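Local coordinates for protein hydroxylase (Rhodococcus sp., PDB 2OR0) that is probably a flavin-dependent hydroxylase related to the acyl-CoA dehydrogenases, putting one atom of molecular oxygen into a substrate that remains undefined, at residues A40-S43 / L49-A52; L109-P114 / R234-A239; Q117-G122 / G221-N226; A271-V276 / A357-G362; K278-V281 / K287-E290. All blocks are in the same frame, centred on the assembly; numbering follows the deposited sequence.

Interaction 1: residues A40-S43 / L49-A52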
# COMPACT_ATOMS: atom_id res chain seq x y z
N ALA A 40 -0.28 -3.55 18.95
CA ALA A 40 -1.14 -2.64 18.20
C ALA A 40 -1.58 -1.37 18.96
O ALA A 40 -1.52 -0.26 18.42
CB ALA A 40 -2.34 -3.41 17.65
N VAL A 41 -2.01 -1.54 20.21
CA VAL A 41 -2.49 -0.43 21.03
C VAL A 41 -1.34 0.57 21.28
O VAL A 41 -1.52 1.79 21.19
CB VAL A 41 -3.15 -0.95 22.35
CG1 VAL A 41 -3.31 0.16 23.40
CG2 VAL A 41 -4.49 -1.58 22.04
N GLN A 42 -0.15 0.04 21.53
CA GLN A 42 1.01 0.88 21.80
C GLN A 42 1.49 1.65 20.57
O GLN A 42 1.82 2.83 20.67
CB GLN A 42 2.14 0.08 22.46
CG GLN A 42 3.27 0.96 23.03
CD GLN A 42 2.78 1.87 24.14
OE1 GLN A 42 2.31 1.39 25.17
NE2 GLN A 42 2.88 3.19 23.93
N SER A 43 1.52 1.00 19.40
CA SER A 43 1.86 1.72 18.15
C SER A 43 0.84 2.83 17.87
O SER A 43 1.18 3.89 17.33
CB SER A 43 1.92 0.77 16.95
OG SER A 43 2.87 -0.26 17.14
N LEU A 49 4.89 2.72 14.63
CA LEU A 49 5.06 1.32 14.98
C LEU A 49 6.13 1.21 16.06
O LEU A 49 7.21 1.78 15.92
CB LEU A 49 5.49 0.46 13.77
CG LEU A 49 4.53 0.21 12.61
CD1 LEU A 49 5.19 -0.57 11.51
CD2 LEU A 49 3.26 -0.52 13.07
N THR A 50 5.81 0.50 17.14
CA THR A 50 6.82 0.20 18.16
C THR A 50 7.98 -0.55 17.48
O THR A 50 7.82 -1.11 16.39
CB THR A 50 6.24 -0.67 19.31
OG1 THR A 50 5.99 -1.99 18.82
CG2 THR A 50 4.95 -0.10 19.89
N ASP A 51 9.15 -0.56 18.12
CA ASP A 51 10.29 -1.31 17.60
C ASP A 51 9.96 -2.81 17.52
O ASP A 51 10.29 -3.48 16.53
CB ASP A 51 11.54 -1.06 18.45
CG ASP A 51 12.15 0.35 18.23
OD1 ASP A 51 11.81 1.07 17.24
OD2 ASP A 51 13.01 0.72 19.08
N ALA A 52 9.28 -3.32 18.55
CA ALA A 52 8.80 -4.70 18.51
C ALA A 52 7.84 -4.97 17.34
O ALA A 52 7.96 -6.01 16.70
CB ALA A 52 8.19 -5.14 19.86

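Interaction 2: residues L109-P114 / R234-A239. With ACT (acetate ion), chain C.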
# COMPACT_ATOMS: atom_id res chain seq x y z
N LEU A 109 12.56 -0.85 -7.06
CA LEU A 109 14.01 -0.78 -7.02
C LEU A 109 14.62 -1.90 -7.85
O LEU A 109 15.75 -1.79 -8.30
CB LEU A 109 14.51 -0.89 -5.59
CG LEU A 109 15.90 -0.27 -5.37
CD1 LEU A 109 15.85 1.28 -5.45
CD2 LEU A 109 16.48 -0.76 -4.04
N ALA A 110 13.88 -2.99 -8.02
CA ALA A 110 14.36 -4.14 -8.77
C ALA A 110 14.77 -3.71 -10.15
O ALA A 110 15.71 -4.27 -10.69
CB ALA A 110 13.32 -5.25 -8.85
N PHE A 111 14.09 -2.72 -10.70
CA PHE A 111 14.46 -2.18 -12.00
C PHE A 111 15.09 -0.77 -11.95
O PHE A 111 15.14 -0.07 -12.96
CB PHE A 111 13.34 -2.29 -13.07
CG PHE A 111 12.02 -1.66 -12.68
CD1 PHE A 111 11.73 -0.32 -13.02
CD2 PHE A 111 11.03 -2.41 -12.04
CE1 PHE A 111 10.52 0.25 -12.72
CE2 PHE A 111 9.79 -1.84 -11.70
CZ PHE A 111 9.53 -0.50 -12.05
N ALA A 112 15.54 -0.38 -10.76
CA ALA A 112 16.43 0.79 -10.63
C ALA A 112 17.88 0.35 -10.93
O ALA A 112 18.19 -0.86 -10.93
CB ALA A 112 16.33 1.41 -9.23
N ASP A 113 18.76 1.33 -11.16
CA ASP A 113 20.18 1.07 -11.41
C ASP A 113 20.77 0.08 -10.43
O ASP A 113 20.58 0.20 -9.21
CB ASP A 113 20.99 2.37 -11.35
CG ASP A 113 22.36 2.23 -12.00
OD1 ASP A 113 23.25 1.64 -11.36
OD2 ASP A 113 22.52 2.72 -13.15
N PRO A 114 21.51 -0.92 -10.96
CA PRO A 114 22.11 -1.91 -10.06
C PRO A 114 22.94 -1.29 -8.94
O PRO A 114 23.07 -1.88 -7.87
CB PRO A 114 22.97 -2.79 -11.00
CG PRO A 114 22.36 -2.64 -12.34
CD PRO A 114 21.80 -1.20 -12.39
N ARG A 234 8.45 1.69 -20.04
CA ARG A 234 9.80 1.95 -20.58
C ARG A 234 10.97 1.72 -19.62
O ARG A 234 12.04 1.25 -20.05
CB ARG A 234 9.87 3.32 -21.24
CG ARG A 234 9.01 3.43 -22.48
CD ARG A 234 9.08 4.83 -23.08
NE ARG A 234 8.37 5.80 -22.24
CZ ARG A 234 8.71 7.08 -22.06
NH1 ARG A 234 9.78 7.60 -22.65
NH2 ARG A 234 7.98 7.85 -21.26
N ALA A 235 10.81 2.01 -18.32
CA ALA A 235 11.91 1.72 -17.38
C ALA A 235 12.16 0.21 -17.23
O ALA A 235 13.32 -0.24 -17.09
CB ALA A 235 11.65 2.35 -16.02
N GLN A 236 11.08 -0.55 -17.23
CA GLN A 236 11.18 -1.99 -17.15
C GLN A 236 11.82 -2.60 -18.42
O GLN A 236 12.62 -3.50 -18.32
CB GLN A 236 9.79 -2.58 -16.88
CG GLN A 236 9.43 -2.56 -15.40
CD GLN A 236 7.94 -2.44 -15.18
OE1 GLN A 236 7.29 -1.52 -15.69
NE2 GLN A 236 7.38 -3.38 -14.44
N LYS A 237 11.45 -2.08 -19.59
CA LYS A 237 12.06 -2.48 -20.86
C LYS A 237 13.56 -2.18 -20.90
O LYS A 237 14.35 -3.05 -21.29
CB LYS A 237 11.35 -1.84 -22.05
CG LYS A 237 10.00 -2.46 -22.27
CD LYS A 237 9.15 -1.76 -23.30
CE LYS A 237 7.79 -2.51 -23.44
NZ LYS A 237 6.96 -2.52 -22.16
N GLU A 238 13.94 -0.98 -20.46
CA GLU A 238 15.35 -0.61 -20.37
C GLU A 238 16.15 -1.53 -19.44
O GLU A 238 17.34 -1.80 -19.70
CB GLU A 238 15.52 0.87 -19.98
CG GLU A 238 14.97 1.83 -21.06
CD GLU A 238 14.99 3.33 -20.65
OE1 GLU A 238 15.51 3.68 -19.55
OE2 GLU A 238 14.48 4.17 -21.46
N ALA A 239 15.50 -2.02 -18.39
CA ALA A 239 16.18 -2.89 -17.44
C ALA A 239 16.22 -4.34 -17.95
O ALA A 239 17.12 -5.10 -17.57
CB ALA A 239 15.54 -2.83 -16.04
C ACT C . 9.87 11.30 -21.32
O ACT C . 8.65 11.11 -21.50
OXT ACT C . 10.62 10.60 -22.03
CH3 ACT C . 10.43 12.29 -20.34
O HOH W 1 15.24 0.93 -15.79

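Interaction 3: residues Q117-G122 / G221-N226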
# COMPACT_ATOMS: atom_id res chain seq x y z
N GLN A 117 20.66 -0.43 -5.86
CA GLN A 117 20.17 -1.65 -5.22
C GLN A 117 21.25 -2.17 -4.27
O GLN A 117 20.95 -2.65 -3.17
CB GLN A 117 19.81 -2.73 -6.25
CG GLN A 117 18.87 -2.30 -7.37
CD GLN A 117 18.37 -3.48 -8.19
OE1 GLN A 117 18.13 -4.57 -7.66
NE2 GLN A 117 18.19 -3.28 -9.49
N GLU A 118 22.50 -2.07 -4.72
CA GLU A 118 23.66 -2.50 -3.93
C GLU A 118 23.86 -1.56 -2.74
O GLU A 118 24.12 -2.01 -1.62
CB GLU A 118 24.91 -2.55 -4.86
CG GLU A 118 26.22 -3.06 -4.23
CD GLU A 118 26.09 -4.40 -3.48
OE1 GLU A 118 25.34 -5.30 -3.94
OE2 GLU A 118 26.77 -4.56 -2.43
N GLU A 119 23.71 -0.26 -2.95
CA GLU A 119 23.80 0.70 -1.84
C GLU A 119 22.76 0.42 -0.74
O GLU A 119 23.08 0.46 0.47
CB GLU A 119 23.64 2.13 -2.35
CG GLU A 119 24.87 2.66 -3.07
CD GLU A 119 24.64 4.00 -3.73
OE1 GLU A 119 23.47 4.39 -3.94
OE2 GLU A 119 25.64 4.68 -4.05
N ILE A 120 21.53 0.12 -1.15
CA ILE A 120 20.42 -0.09 -0.21
C ILE A 120 20.46 -1.47 0.46
O ILE A 120 20.32 -1.58 1.69
CB ILE A 120 19.05 0.20 -0.91
CG1 ILE A 120 19.02 1.69 -1.32
CG2 ILE A 120 17.86 -0.22 -0.01
CD1 ILE A 120 17.81 2.13 -2.11
N TRP A 121 20.65 -2.51 -0.34
CA TRP A 121 20.57 -3.89 0.17
C TRP A 121 21.92 -4.60 0.33
O TRP A 121 21.99 -5.66 0.98
CB TRP A 121 19.68 -4.73 -0.74
CG TRP A 121 18.23 -4.35 -0.74
CD1 TRP A 121 17.46 -4.00 0.35
CD2 TRP A 121 17.37 -4.30 -1.88
NE1 TRP A 121 16.17 -3.74 -0.06
CE2 TRP A 121 16.09 -3.91 -1.42
CE3 TRP A 121 17.55 -4.55 -3.24
CZ2 TRP A 121 15.01 -3.77 -2.27
CZ3 TRP A 121 16.48 -4.40 -4.09
CH2 TRP A 121 15.21 -4.02 -3.60
N GLY A 122 22.97 -4.04 -0.27
CA GLY A 122 24.33 -4.62 -0.24
C GLY A 122 24.79 -5.17 1.10
O GLY A 122 25.19 -6.33 1.19
N GLY A 221 22.46 10.83 -10.75
CA GLY A 221 21.61 10.31 -11.83
C GLY A 221 21.20 8.84 -11.62
O GLY A 221 20.04 8.47 -11.86
N TYR A 222 22.14 8.02 -11.15
CA TYR A 222 21.90 6.58 -10.99
C TYR A 222 20.91 6.24 -9.85
O TYR A 222 20.47 5.09 -9.72
CB TYR A 222 23.22 5.81 -10.83
CG TYR A 222 23.87 5.90 -9.45
CD1 TYR A 222 23.49 5.06 -8.43
CD2 TYR A 222 24.90 6.83 -9.21
CE1 TYR A 222 24.08 5.14 -7.17
CE2 TYR A 222 25.50 6.92 -7.96
CZ TYR A 222 25.09 6.08 -6.95
OH TYR A 222 25.67 6.17 -5.71
N ARG A 223 20.57 7.25 -9.04
CA ARG A 223 19.58 7.12 -7.95
C ARG A 223 18.22 7.68 -8.32
O ARG A 223 17.40 7.98 -7.46
CB ARG A 223 20.09 7.80 -6.67
CG ARG A 223 21.15 7.00 -5.95
CD ARG A 223 21.48 7.69 -4.68
NE ARG A 223 22.62 7.11 -4.00
CZ ARG A 223 23.26 7.70 -2.98
NH1 ARG A 223 22.86 8.90 -2.54
NH2 ARG A 223 24.29 7.08 -2.40
N THR A 224 17.98 7.82 -9.62
CA THR A 224 16.72 8.33 -10.11
C THR A 224 16.13 7.39 -11.17
O THR A 224 16.87 6.60 -11.79
CB THR A 224 16.83 9.77 -10.68
OG1 THR A 224 17.35 9.74 -12.01
CG2 THR A 224 17.73 10.65 -9.83
N LEU A 225 14.81 7.45 -11.33
CA LEU A 225 14.13 6.92 -12.50
C LEU A 225 13.22 8.01 -13.03
O LEU A 225 12.73 8.85 -12.26
CB LEU A 225 13.30 5.68 -12.16
CG LEU A 225 14.08 4.44 -11.71
CD1 LEU A 225 13.20 3.35 -11.05
CD2 LEU A 225 14.92 3.84 -12.89
N ASN A 226 13.01 8.02 -14.33
CA ASN A 226 12.03 8.86 -14.95
C ASN A 226 10.62 8.30 -14.62
O ASN A 226 10.31 7.15 -14.98
CB ASN A 226 12.33 8.86 -16.45
CG ASN A 226 11.37 9.64 -17.26
OD1 ASN A 226 10.20 9.82 -16.88
ND2 ASN A 226 11.84 10.13 -18.40

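Interaction 4: residues A271-V276 / A357-G362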
# COMPACT_ATOMS: atom_id res chain seq x y z
N ALA A 271 -14.08 -9.49 11.48
CA ALA A 271 -13.71 -10.51 12.48
C ALA A 271 -13.99 -10.02 13.91
O ALA A 271 -14.59 -10.73 14.72
CB ALA A 271 -12.25 -10.93 12.34
N CYS A 272 -13.56 -8.80 14.22
CA CYS A 272 -13.88 -8.17 15.50
C CYS A 272 -15.38 -8.09 15.75
O CYS A 272 -15.84 -8.36 16.85
CB CYS A 272 -13.30 -6.75 15.55
SG CYS A 272 -11.50 -6.70 15.71
N HIS A 273 -16.15 -7.68 14.75
CA HIS A 273 -17.58 -7.54 14.89
C HIS A 273 -18.20 -8.91 15.24
O HIS A 273 -19.01 -9.01 16.17
CB HIS A 273 -18.15 -7.01 13.59
CG HIS A 273 -19.61 -6.70 13.64
ND1 HIS A 273 -20.17 -5.88 14.60
CD2 HIS A 273 -20.63 -7.06 12.82
CE1 HIS A 273 -21.46 -5.77 14.39
NE2 HIS A 273 -21.77 -6.48 13.31
N ILE A 274 -17.81 -9.95 14.50
CA ILE A 274 -18.37 -11.29 14.70
C ILE A 274 -18.06 -11.77 16.14
O ILE A 274 -18.97 -12.19 16.84
CB ILE A 274 -17.88 -12.29 13.59
CG1 ILE A 274 -18.66 -12.02 12.30
CG2 ILE A 274 -18.02 -13.76 14.06
CD1 ILE A 274 -18.02 -12.57 11.06
N ALA A 275 -16.80 -11.64 16.56
CA ALA A 275 -16.39 -12.02 17.91
C ALA A 275 -17.18 -11.34 19.04
O ALA A 275 -17.46 -11.95 20.08
CB ALA A 275 -14.90 -11.78 18.10
N VAL A 276 -17.54 -10.08 18.85
CA VAL A 276 -18.37 -9.37 19.80
C VAL A 276 -19.83 -9.81 19.70
O VAL A 276 -20.47 -10.07 20.73
CB VAL A 276 -18.21 -7.82 19.65
CG1 VAL A 276 -19.17 -7.08 20.56
CG2 VAL A 276 -16.77 -7.41 19.97
N ALA A 357 -22.17 0.48 12.06
CA ALA A 357 -23.42 1.12 12.45
C ALA A 357 -24.36 0.18 13.24
O ALA A 357 -25.33 0.64 13.85
CB ALA A 357 -24.15 1.64 11.24
N ARG A 358 -24.12 -1.13 13.21
CA ARG A 358 -25.01 -2.07 13.91
C ARG A 358 -24.29 -2.68 15.10
O ARG A 358 -24.78 -3.63 15.69
CB ARG A 358 -25.49 -3.17 12.96
CG ARG A 358 -26.38 -2.64 11.84
CD ARG A 358 -26.85 -3.77 10.90
NE ARG A 358 -27.99 -3.34 10.09
CZ ARG A 358 -27.90 -2.62 8.97
NH1 ARG A 358 -26.71 -2.22 8.50
NH2 ARG A 358 -29.00 -2.28 8.33
N ALA A 359 -23.11 -2.16 15.43
CA ALA A 359 -22.32 -2.71 16.51
C ALA A 359 -22.69 -2.09 17.86
O ALA A 359 -22.31 -2.61 18.87
CB ALA A 359 -20.81 -2.54 16.22
N GLY A 360 -23.42 -0.99 17.86
CA GLY A 360 -23.89 -0.39 19.12
C GLY A 360 -22.89 0.53 19.81
O GLY A 360 -21.77 0.73 19.32
N GLY A 361 -23.30 1.05 20.97
CA GLY A 361 -22.55 2.10 21.69
C GLY A 361 -21.27 1.59 22.33
O GLY A 361 -20.29 2.33 22.41
N GLY A 362 -21.27 0.34 22.78
CA GLY A 362 -20.04 -0.27 23.31
C GLY A 362 -18.88 -0.29 22.30
O GLY A 362 -17.73 -0.17 22.67

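Interaction 5: residues K278-V281 / K287-E290. With ACT (acetate ion), chain D.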
# COMPACT_ATOMS: atom_id res chain seq x y z
N LYS A 278 -21.26 -12.52 18.84
CA LYS A 278 -21.57 -13.88 19.28
C LYS A 278 -22.05 -13.93 20.73
O LYS A 278 -22.99 -14.68 21.04
CB LYS A 278 -20.46 -14.88 18.97
CG LYS A 278 -19.12 -14.66 19.61
CD LYS A 278 -18.10 -15.69 19.03
CE LYS A 278 -18.34 -17.09 19.57
NZ LYS A 278 -17.85 -18.16 18.63
N ASP A 279 -21.49 -13.08 21.59
CA ASP A 279 -21.93 -13.01 22.99
C ASP A 279 -22.86 -11.85 23.34
O ASP A 279 -23.39 -11.79 24.45
CB ASP A 279 -20.72 -13.02 23.93
CG ASP A 279 -19.91 -14.30 23.82
OD1 ASP A 279 -20.51 -15.41 23.80
OD2 ASP A 279 -18.67 -14.19 23.71
N ARG A 280 -23.08 -10.94 22.39
CA ARG A 280 -23.80 -9.70 22.68
C ARG A 280 -25.30 -9.85 22.94
O ARG A 280 -26.03 -10.48 22.17
CB ARG A 280 -23.55 -8.69 21.56
CG ARG A 280 -24.14 -7.32 21.83
CD ARG A 280 -23.83 -6.44 20.67
NE ARG A 280 -24.56 -5.18 20.74
CZ ARG A 280 -25.04 -4.52 19.70
NH1 ARG A 280 -24.90 -4.99 18.46
NH2 ARG A 280 -25.66 -3.38 19.91
N VAL A 281 -25.75 -9.23 24.03
CA VAL A 281 -27.17 -9.13 24.36
C VAL A 281 -27.56 -7.66 24.33
O VAL A 281 -26.97 -6.83 25.04
CB VAL A 281 -27.51 -9.77 25.73
CG1 VAL A 281 -29.00 -9.60 26.06
CG2 VAL A 281 -27.16 -11.25 25.72
N LYS A 287 -30.80 -11.44 22.29
CA LYS A 287 -29.47 -11.97 21.89
C LYS A 287 -29.22 -11.67 20.41
O LYS A 287 -30.06 -12.02 19.56
CB LYS A 287 -29.37 -13.49 22.10
CG LYS A 287 -29.52 -13.96 23.53
CD LYS A 287 -29.50 -15.49 23.57
CE LYS A 287 -29.92 -16.03 24.95
NZ LYS A 287 -29.74 -17.51 25.03
N ILE A 288 -28.08 -11.04 20.11
CA ILE A 288 -27.72 -10.73 18.72
C ILE A 288 -27.61 -11.99 17.84
O ILE A 288 -28.06 -11.96 16.71
CB ILE A 288 -26.43 -9.83 18.60
CG1 ILE A 288 -26.67 -8.43 19.18
CG2 ILE A 288 -25.95 -9.73 17.14
CD1 ILE A 288 -27.77 -7.64 18.46
N LYS A 289 -27.05 -13.08 18.37
CA LYS A 289 -27.01 -14.35 17.62
C LYS A 289 -28.40 -14.90 17.22
O LYS A 289 -28.51 -15.82 16.42
CB LYS A 289 -26.17 -15.43 18.35
CG LYS A 289 -26.84 -16.00 19.60
CD LYS A 289 -25.97 -17.06 20.32
CE LYS A 289 -26.55 -17.37 21.71
NZ LYS A 289 -25.77 -18.43 22.43
N GLU A 290 -29.46 -14.31 17.75
CA GLU A 290 -30.83 -14.61 17.31
C GLU A 290 -31.50 -13.45 16.55
O GLU A 290 -32.70 -13.50 16.26
CB GLU A 290 -31.68 -15.04 18.51
CG GLU A 290 -31.21 -16.37 19.15
CD GLU A 290 -31.92 -16.69 20.48
OE1 GLU A 290 -32.82 -15.91 20.91
OE2 GLU A 290 -31.55 -17.74 21.09
C ACT D . -24.16 -3.16 23.95
O ACT D . -24.53 -2.04 23.51
OXT ACT D . -24.88 -4.13 23.63
CH3 ACT D . -22.94 -3.31 24.81
O HOH W 2 -25.36 -13.01 20.93

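Interaction 1: residues A40-S43 / L49-A52
Q42 meets T50 through its aliphatic part and not through its flat amide, the one planar side-chain group among the touching residues. CG of Q42 lies 3.7 Å from CG2 of T50, the two side chains crossing at about a right angle. With CG anti to the backbone N (chi1 -168°) and a bend at chi2, the amide is led off T50 and its NE2 bonds to D46. The polar core of the contact is a hydrogen bond from T50 N to S43 OG, 3.0 Å long and nearly straight at 167°. That hydroxyl also makes a weak bond to Q39 O one turn back. It is further hemmed in by apolar atoms, since T50 CG2 comes within 3.5 Å of S43 OG and L49 CD2 within 4.1 Å of S43 OG. T50 is an N-cap residue: its OG1 takes the N-H of A53 and also bonds to Q39 NE2, so one threonine links the start of its own helix to the preceding one. The contact thus closes the tight turn from helix 33-46 into helix 51-60, while L49 points off against A94, S95 and V98 of helix 93-102.

Interaction 2: residues L109-P114 / R234-A239
A glutamine methylene centred on an aromatic face is the unusual element here: CG of Q236 stands 3.6 Å from the centroid of the F111 ring, only 7° off the ring normal. This meets the geometry of a CH-pi contact, and the amide beyond it carries the stacking on, its plane 19° from that of the ring. The amide is held in that attitude from outside, because Q236 NE2 bonds to the carbonyl oxygens of F246 and M248. F111 presents its face this way with CG between the backbone N and the carbonyl carbon (chi1 56°).

Two alanines complete the apolar surface. CB of A239 packs 3.7 Å from CB of F111, near the root of the side chain, whereas CB of A235 approaches CD1 of F111 obliquely at 4.0 Å. Beside them a water joins the backbones, donating to F111 O at 3.0 Å and to A235 O at 2.6 Å. At the N-terminal end of the helix, R234 NH1 bonds to OXT of an acetate, probably from the crystallisation liquor, at 3.2 Å; NH2 adds a weak bond and also pairs with D232.

F111 belongs to the type I turn L109-A112 between helices 105-109 and 114-121; it takes the side chains of helix 234-239, and W107 of helix 105-109 also meets its ring edge-to-face.

Interaction 3: residues Q117-G122 / G221-N226
E119 and R223 form a salt bridge whose firmest leg runs from R223 NE to E119 OE1, 2.9 Å long with an angle of 151° at the hydrogen. The donor meets OE1 on the syn side of the carboxylate, tilted 24° from its plane, and the oxygen lies near the guanidinium plane. Both chains reach out in extended form to make this meeting and cross at about a right angle. R223 NH2 adds a weak bond of 3.2 Å to E119 OE2. That second leg is doubtful, because OE2 is modelled too close to the hydroxyl of Y222, which comes in with the carboxylate at the edge of its ring. On the 221-226 side the backbone is secured locally: G221 O accepts from T224 N and, at 3.0 Å, from T224 OG1. In helix 114-121, E118 OE1 is bonded to Y71 OH, while W163 of strand 163-170 touches both E119 and R223. With the carboxylate and guanidinium planes 67° apart, the bridge is no coplanar fork, and its strength probably rests on one good bond plus charge attraction. Its partly exposed setting would let solvent screen that attraction, while the nearby guanidinium would probably favour the ionised form of E119.

Interaction 4: residues A271-V276 / A357-G362
H273 reaches A359 with one side of its imidazole. From CB the chain sets out with CG anti to the backbone N (chi1 -175°), which carries the ring away from helix 250-277 and across to the loop. ND1 then lies 3.8 Å from CB of A359. The next atom, CE1, meets two atoms of that residue, CB and CA of A359, both at 3.8 Å. The methyl arrives obliquely to the ring. CE1 also faces R358 O, which sits at the ring edge near its plane, but the 4.2 Å between CE1 and R358 O is no more than a loose contact. That carbonyl has a proper donor elsewhere, NH1 of R280, and the guanidinium of R358 turns away to a salt bridge with E354. Around the ring, M370 of helix 370-381 touches both H273 and A359, and I298 of helix 292-324 touches H273. No hydrogen bond passes between 271-276 and 357-362; across this contact the imidazole contributes van der Waals contact through ND1 and CE1, and nothing here fixes its protonation.

Interaction 5: residues K278-V281 / K287-E290
R280 and I288 are joined first through the backbone: I288 N donates to R280 O over 3.0 Å. Beside this bond V281 and K287 form a single beta bridge. A water extends the polar group, accepting from K289 N at 3.1 Å and lying 2.9 Å from K278 O and equally 2.9 Å from R280 O. It has more acceptors within range than protons, so its donations are probably shared or alternate.

Apolar contacts follow the same two residues outward. R280 runs extended from CG to NE, and its CD lies 3.8 Å from CG1 of I288 as the side chains cross. CD1 of I288 then covers one face of the guanidinium, 3.9 Å from NH1 of R280. At the margin the CG2 methyl of V281 lies 4.2 Å from CG on the aliphatic stem of K287.

Charge enters at the arginine head. NE of R280 gives a straight 3.1 Å bond to OXT of an acetate, probably a crystallisation component, lying at the guanidinium edge, while NH1 turns back to Q277 OE1 and also bonds to R358 O. The whole forms the neck of the exposed loop between helix 250-277 and helix 292-324, with Q277 tying the arginine to the end of the first.

Overall arrangement
The five contacts fall into two touching pairs and one that stands apart. Interactions 2 and 3, centres 10 Å apart, meet where Q117 NE2 probably donates to A112 O (2.8 Å), and 117-122/221-226 is nested inside the loop that 109-114/234-239 closes. Interactions 4 and 5, also 10 Å between centres, meet through R280 NH1 and R358 O (3.1 Å), with the second nested inside the first; both lie within the acyl-CoA dehydrogenase C-terminal domain. These pairs sit on opposite sides of the chain's centre, interactions 3 and 5 being 56 Å apart between centres. Interaction 1 touches none, its nearest atoms about 10 Å from interaction 4. The acetates at R234 and R280 probably come from the crystallisation liquor and mark no active site.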